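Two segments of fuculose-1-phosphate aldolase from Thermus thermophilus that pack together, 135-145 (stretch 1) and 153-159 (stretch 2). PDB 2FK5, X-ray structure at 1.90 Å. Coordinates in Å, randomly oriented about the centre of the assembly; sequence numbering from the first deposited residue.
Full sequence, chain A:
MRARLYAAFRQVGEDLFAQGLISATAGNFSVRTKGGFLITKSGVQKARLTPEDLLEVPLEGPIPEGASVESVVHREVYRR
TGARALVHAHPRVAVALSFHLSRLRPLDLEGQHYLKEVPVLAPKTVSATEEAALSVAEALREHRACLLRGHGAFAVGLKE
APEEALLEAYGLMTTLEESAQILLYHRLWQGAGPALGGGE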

ATOM      1  N   SER A 135      -1.617  37.262   0.005  1.00 26.96           N
ATOM      2  CA  SER A 135      -2.076  36.950   1.364  1.00 28.38           C
ATOM      3  C   SER A 135      -1.300  35.781   1.969  1.00 23.53           C
ATOM      4  O   SER A 135      -0.821  35.850   3.102  1.00 25.97           O
ATOM      5  CB  SER A 135      -3.568  36.594   1.354  1.00 29.30           C
ATOM      6  OG  SER A 135      -4.334  37.668   0.840  1.00 57.35           O
ATOM      7  N   VAL A 136      -1.200  34.702   1.204  1.00 31.72           N
ATOM      8  CA  VAL A 136      -0.487  33.510   1.644  1.00 28.28           C
ATOM      9  C   VAL A 136       0.976  33.822   1.939  1.00 24.40           C
ATOM     10  O   VAL A 136       1.488  33.466   2.998  1.00 26.32           O
ATOM     11  CB  VAL A 136      -0.562  32.400   0.566  1.00 28.73           C
ATOM     12  CG1 VAL A 136       0.349  31.240   0.936  1.00 23.27           C
ATOM     13  CG2 VAL A 136      -2.005  31.919   0.419  1.00 31.80           C
ATOM     14  N   ALA A 137       1.651  34.485   1.003  1.00 28.17           N
ATOM     15  CA  ALA A 137       3.061  34.819   1.202  1.00 27.58           C
ATOM     16  C   ALA A 137       3.244  35.683   2.447  1.00 25.14           C
ATOM     17  O   ALA A 137       4.101  35.404   3.289  1.00 24.88           O
ATOM     18  CB  ALA A 137       3.617  35.534  -0.031  1.00 28.95           C
ATOM     19  N   GLU A 138       2.441  36.735   2.578  1.00 28.28           N
ATOM     20  CA  GLU A 138       2.573  37.584   3.753  1.00 29.26           C
ATOM     21  C   GLU A 138       2.331  36.783   5.021  1.00 27.79           C
ATOM     22  O   GLU A 138       3.033  36.947   6.010  1.00 28.93           O
ATOM     23  CB  GLU A 138       1.607  38.767   3.680  1.00 32.85           C
ATOM     24  CG  GLU A 138       2.093  39.878   2.755  1.00 35.87           C
ATOM     25  CD  GLU A 138       3.476  40.381   3.136  1.00 35.25           C
ATOM     26  OE1 GLU A 138       3.703  40.650   4.335  1.00 41.22           O
ATOM     27  OE2 GLU A 138       4.338  40.509   2.241  1.00 37.89           O
ATOM     28  N   ALA A 139       1.345  35.896   4.991  1.00 29.38           N
ATOM     29  CA  ALA A 139       1.046  35.081   6.159  1.00 25.05           C
ATOM     30  C   ALA A 139       2.209  34.163   6.520  1.00 21.89           C
ATOM     31  O   ALA A 139       2.571  34.037   7.686  1.00 25.17           O
ATOM     32  CB  ALA A 139      -0.209  34.251   5.907  1.00 36.94           C
ATOM     33  N   LEU A 140       2.799  33.515   5.523  1.00 27.38           N
ATOM     34  CA  LEU A 140       3.896  32.598   5.806  1.00 27.78           C
ATOM     35  C   LEU A 140       5.190  33.294   6.232  1.00 34.84           C
ATOM     36  O   LEU A 140       6.179  32.634   6.563  1.00 28.94           O
ATOM     37  CB  LEU A 140       4.133  31.667   4.606  1.00 23.96           C
ATOM     38  CG  LEU A 140       2.898  30.809   4.278  1.00 26.56           C
ATOM     39  CD1 LEU A 140       3.168  29.939   3.053  1.00 22.52           C
ATOM     40  CD2 LEU A 140       2.541  29.934   5.487  1.00 29.39           C
ATOM     41  N   ARG A 141       5.191  34.624   6.231  1.00 32.51           N
ATOM     42  CA  ARG A 141       6.375  35.351   6.683  1.00 33.85           C
ATOM     43  C   ARG A 141       6.437  35.227   8.205  1.00 33.59           C
ATOM     44  O   ARG A 141       7.515  35.243   8.797  1.00 38.81           O
ATOM     45  CB  ARG A 141       6.290  36.837   6.315  1.00 37.07           C
ATOM     46  CG  ARG A 141       6.413  37.152   4.840  1.00 41.91           C
ATOM     47  CD  ARG A 141       6.374  38.657   4.621  1.00 52.10           C
ATOM     48  NE  ARG A 141       7.377  39.337   5.437  1.00 56.23           N
ATOM     49  CZ  ARG A 141       7.521  40.657   5.506  1.00 63.97           C
ATOM     50  NH2 ARG A 141       8.463  41.183   6.278  1.00 59.46           N
ATOM     51  N   GLU A 142       5.273  35.093   8.836  1.00 30.52           N
ATOM     52  CA  GLU A 142       5.197  34.993  10.294  1.00 37.17           C
ATOM     53  C   GLU A 142       4.709  33.654  10.846  1.00 38.03           C
ATOM     54  O   GLU A 142       4.862  33.388  12.037  1.00 44.70           O
ATOM     55  CB  GLU A 142       4.301  36.108  10.842  1.00 44.30           C
ATOM     56  CG  GLU A 142       4.835  37.515  10.610  1.00 59.10           C
ATOM     57  CD  GLU A 142       6.032  37.848  11.487  1.00 64.91           C
ATOM     58  OE1 GLU A 142       7.050  37.128  11.416  1.00 70.75           O
ATOM     59  N   HIS A 143       4.119  32.820   9.994  1.00 33.38           N
ATOM     60  CA  HIS A 143       3.616  31.516  10.425  1.00 26.76           C
ATOM     61  C   HIS A 143       4.156  30.412   9.524  1.00 26.40           C
ATOM     62  O   HIS A 143       4.422  30.648   8.346  1.00 24.86           O
ATOM     63  CB  HIS A 143       2.088  31.482  10.358  1.00 27.07           C
ATOM     64  CG  HIS A 143       1.425  32.599  11.096  1.00 30.82           C
ATOM     65  ND1 HIS A 143       1.174  33.826  10.522  1.00 35.45           N
ATOM     66  CD2 HIS A 143       0.974  32.680  12.370  1.00 26.61           C
ATOM     67  CE1 HIS A 143       0.594  34.614  11.410  1.00 35.09           C
ATOM     68  NE2 HIS A 143       0.461  33.942  12.539  1.00 31.51           N
ATOM     69  N   ARG A 144       4.287  29.211  10.079  1.00 25.18           N
ATOM     70  CA  ARG A 144       4.794  28.055   9.333  1.00 29.09           C
ATOM     71  C   ARG A 144       3.723  27.423   8.438  1.00 26.79           C
ATOM     72  O   ARG A 144       4.034  26.659   7.517  1.00 22.82           O
ATOM     73  CB  ARG A 144       5.346  27.010  10.305  1.00 27.73           C
ATOM     74  CG  ARG A 144       6.613  27.456  11.040  1.00 38.78           C
ATOM     75  CD  ARG A 144       7.740  27.708  10.050  1.00 45.80           C
ATOM     76  NE  ARG A 144       8.108  26.474   9.364  1.00 47.66           N
ATOM     77  CZ  ARG A 144       8.961  25.576   9.844  1.00 49.78           C
ATOM     78  NH1 ARG A 144       9.558  25.776  11.016  1.00 35.69           N
ATOM     79  NH2 ARG A 144       9.188  24.460   9.165  1.00 38.15           N
ATOM     80  N   ALA A 145       2.461  27.742   8.709  1.00 21.22           N
ATOM     81  CA  ALA A 145       1.367  27.209   7.905  1.00 22.00           C
ATOM     82  C   ALA A 145       0.147  28.113   7.968  1.00 21.54           C
ATOM     83  O   ALA A 145      -0.024  28.876   8.914  1.00 25.22           O
ATOM     84  CB  ALA A 145       0.993  25.815   8.391  1.00 23.09           C
ATOM     85  N   ALA A 153      -4.635  24.289   2.546  1.00 21.59           N
ATOM     86  CA  ALA A 153      -3.643  24.851   3.441  1.00 18.30           C
ATOM     87  C   ALA A 153      -2.256  24.819   2.817  1.00 24.44           C
ATOM     88  O   ALA A 153      -2.001  24.052   1.886  1.00 22.37           O
ATOM     89  CB  ALA A 153      -3.631  24.063   4.749  1.00 18.60           C
ATOM     90  N   PHE A 154      -1.366  25.647   3.359  1.00 19.80           N
ATOM     91  CA  PHE A 154       0.020  25.729   2.914  1.00 17.81           C
ATOM     92  C   PHE A 154       0.896  25.556   4.148  1.00 23.96           C
ATOM     93  O   PHE A 154       0.574  26.082   5.210  1.00 24.59           O
ATOM     94  CB  PHE A 154       0.317  27.100   2.285  1.00 19.39           C
ATOM     95  CG  PHE A 154      -0.391  27.342   0.982  1.00 29.07           C
ATOM     96  CD1 PHE A 154      -1.710  27.774   0.963  1.00 33.11           C
ATOM     97  CD2 PHE A 154       0.250  27.098  -0.224  1.00 33.27           C
ATOM     98  CE1 PHE A 154      -2.376  27.958  -0.243  1.00 36.40           C
ATOM     99  CE2 PHE A 154      -0.411  27.281  -1.432  1.00 29.43           C
ATOM    100  CZ  PHE A 154      -1.724  27.709  -1.439  1.00 26.79           C
ATOM    101  N   ALA A 155       1.989  24.809   4.014  1.00 19.14           N
ATOM    102  CA  ALA A 155       2.922  24.610   5.123  1.00 18.60           C
ATOM    103  C   ALA A 155       4.314  24.799   4.551  1.00 22.33           C
ATOM    104  O   ALA A 155       4.593  24.339   3.447  1.00 22.04           O
ATOM    105  CB  ALA A 155       2.785  23.207   5.703  1.00 15.80           C
ATOM    106  N   VAL A 156       5.184  25.461   5.304  1.00 23.85           N
ATOM    107  CA  VAL A 156       6.534  25.731   4.828  1.00 24.22           C
ATOM    108  C   VAL A 156       7.608  24.914   5.518  1.00 20.65           C
ATOM    109  O   VAL A 156       7.489  24.575   6.695  1.00 27.09           O
ATOM    110  CB  VAL A 156       6.902  27.227   5.018  1.00 30.27           C
ATOM    111  CG1 VAL A 156       5.817  28.103   4.457  1.00 28.12           C
ATOM    112  CG2 VAL A 156       7.108  27.532   6.491  1.00 41.20           C
ATOM    113  N   GLY A 157       8.664  24.611   4.764  1.00 21.70           N
ATOM    114  CA  GLY A 157       9.804  23.883   5.295  1.00 19.56           C
ATOM    115  C   GLY A 157      10.965  24.864   5.262  1.00 25.48           C
ATOM    116  O   GLY A 157      11.078  25.627   4.304  1.00 22.59           O
ATOM    117  N   LEU A 158      11.824  24.855   6.281  1.00 27.72           N
ATOM    118  CA  LEU A 158      12.924  25.812   6.340  1.00 34.06           C
ATOM    119  C   LEU A 158      14.333  25.239   6.343  1.00 36.64           C
ATOM    120  O   LEU A 158      15.298  25.988   6.217  1.00 39.27           O
ATOM    121  CB  LEU A 158      12.757  26.712   7.565  1.00 36.09           C
ATOM    122  CG  LEU A 158      11.507  27.598   7.595  1.00 39.99           C
ATOM    123  CD1 LEU A 158      11.363  28.247   8.957  1.00 42.53           C
ATOM    124  CD2 LEU A 158      11.605  28.652   6.512  1.00 35.93           C
ATOM    125  N   LYS A 159      14.457  23.928   6.485  1.00 35.17           N
ATOM    126  CA  LYS A 159      15.771  23.292   6.505  1.00 39.89           C
ATOM    127  C   LYS A 159      16.574  23.559   5.228  1.00 38.89           C
ATOM    128  O   LYS A 159      16.005  23.793   4.165  1.00 31.06           O
ATOM    129  CB  LYS A 159      15.608  21.792   6.751  1.00 34.64           C
ATOM    130  CG  LYS A 159      15.090  21.492   8.156  1.00 43.25           C
ATOM    131  CD  LYS A 159      14.896  20.009   8.405  1.00 43.15           C
ATOM    132  CE  LYS A 159      14.415  19.750   9.830  1.00 45.74           C
TER

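The two stretches are joined most firmly at Arg144, which uses both its backbone and its side chain to hold Val156. The amide N of Val156 donates a hydrogen bond to the carbonyl O of Arg144 (2.8 Å, N-H...O angle 161°), a short and nearly straight link between the two backbones. In return, the carbonyl O of Val156 accepts from the guanidinium: Arg144 NH2 lies 3.0 Å from Val156 O with an angle of 161°, while Arg144 NE, 3.3 Å from Val156 O at 143°, adds a weak bond to the same acceptor. Val156 O sits at the edge of the guanidinium, near its plane, where the N-H groups can reach it.

This arrangement depends on the fold of the arginine side chain. The CA-to-CB bond of Arg144 points sideways to stretch 2, but chi1, chi2 and chi3 are all m, and the successive turns bring the end of the chain back to the strand. Arginine suits the position because its length allows this return and its planar head offers more than one donor to a single carbonyl. The fold also brings Arg144 NE within 3.2 Å of Val156 CG2, a close contact. Leu158, though exposed, sets CD1 over one face of the guanidinium, 3.7 Å from Arg144 NH1, and Gly157 CA lies 4.0 Å from Arg144 NH2. Just before the arginine, His143 ND1 donates to Ala139 O (3.2 Å), tying the segment leading into Arg144 back to the helix.

Beyond the arginine, the chain enters an antiparallel bridge in which Ala145 and Ala155 form a non-hydrogen-bonded pair, their CA atoms 4.1 Å apart. Two CA-H...O contacts accompany it: Ala155 CA lies 3.3 Å from Arg144 O, so that this carbonyl serves both Ala155 and the amide of Val156, and Ala145 CA lies 3.0 Å from Phe154 O. Both alanines are buried, and their methyl groups pack on the same face of the sheet, with Ala145 CB 4.2 Å from Ala155 CB.

The helix packs against the strand through apolar side chains. Its axis approaches that of the strand to 9.5 Å, the two directions 46° apart, and Val136 and Leu140, one helical turn from each other, both point toward stretch 2. These two, with Phe154 and Val156, are buried, and their apolar side chains suit the site because they leave no polar group unsatisfied. Leu140, with chi1 m and chi2 t, is long enough to place CD1 3.5 Å from Val156 CG1 and 4.1 Å from Phe154 CB, thereby touching two residues that alternate along the strand with Ala155. Val136 CG1 is 4.0 Å from Phe154 CG and lies over the face of the ring, 4.1 Å from its centroid and 18° off the normal, a CH-pi contact. The broad ring thus gives the branched valine a flat surface to rest on. Together the stretches bury 431 Å², with Arg144 and Val156 contributing the largest shares.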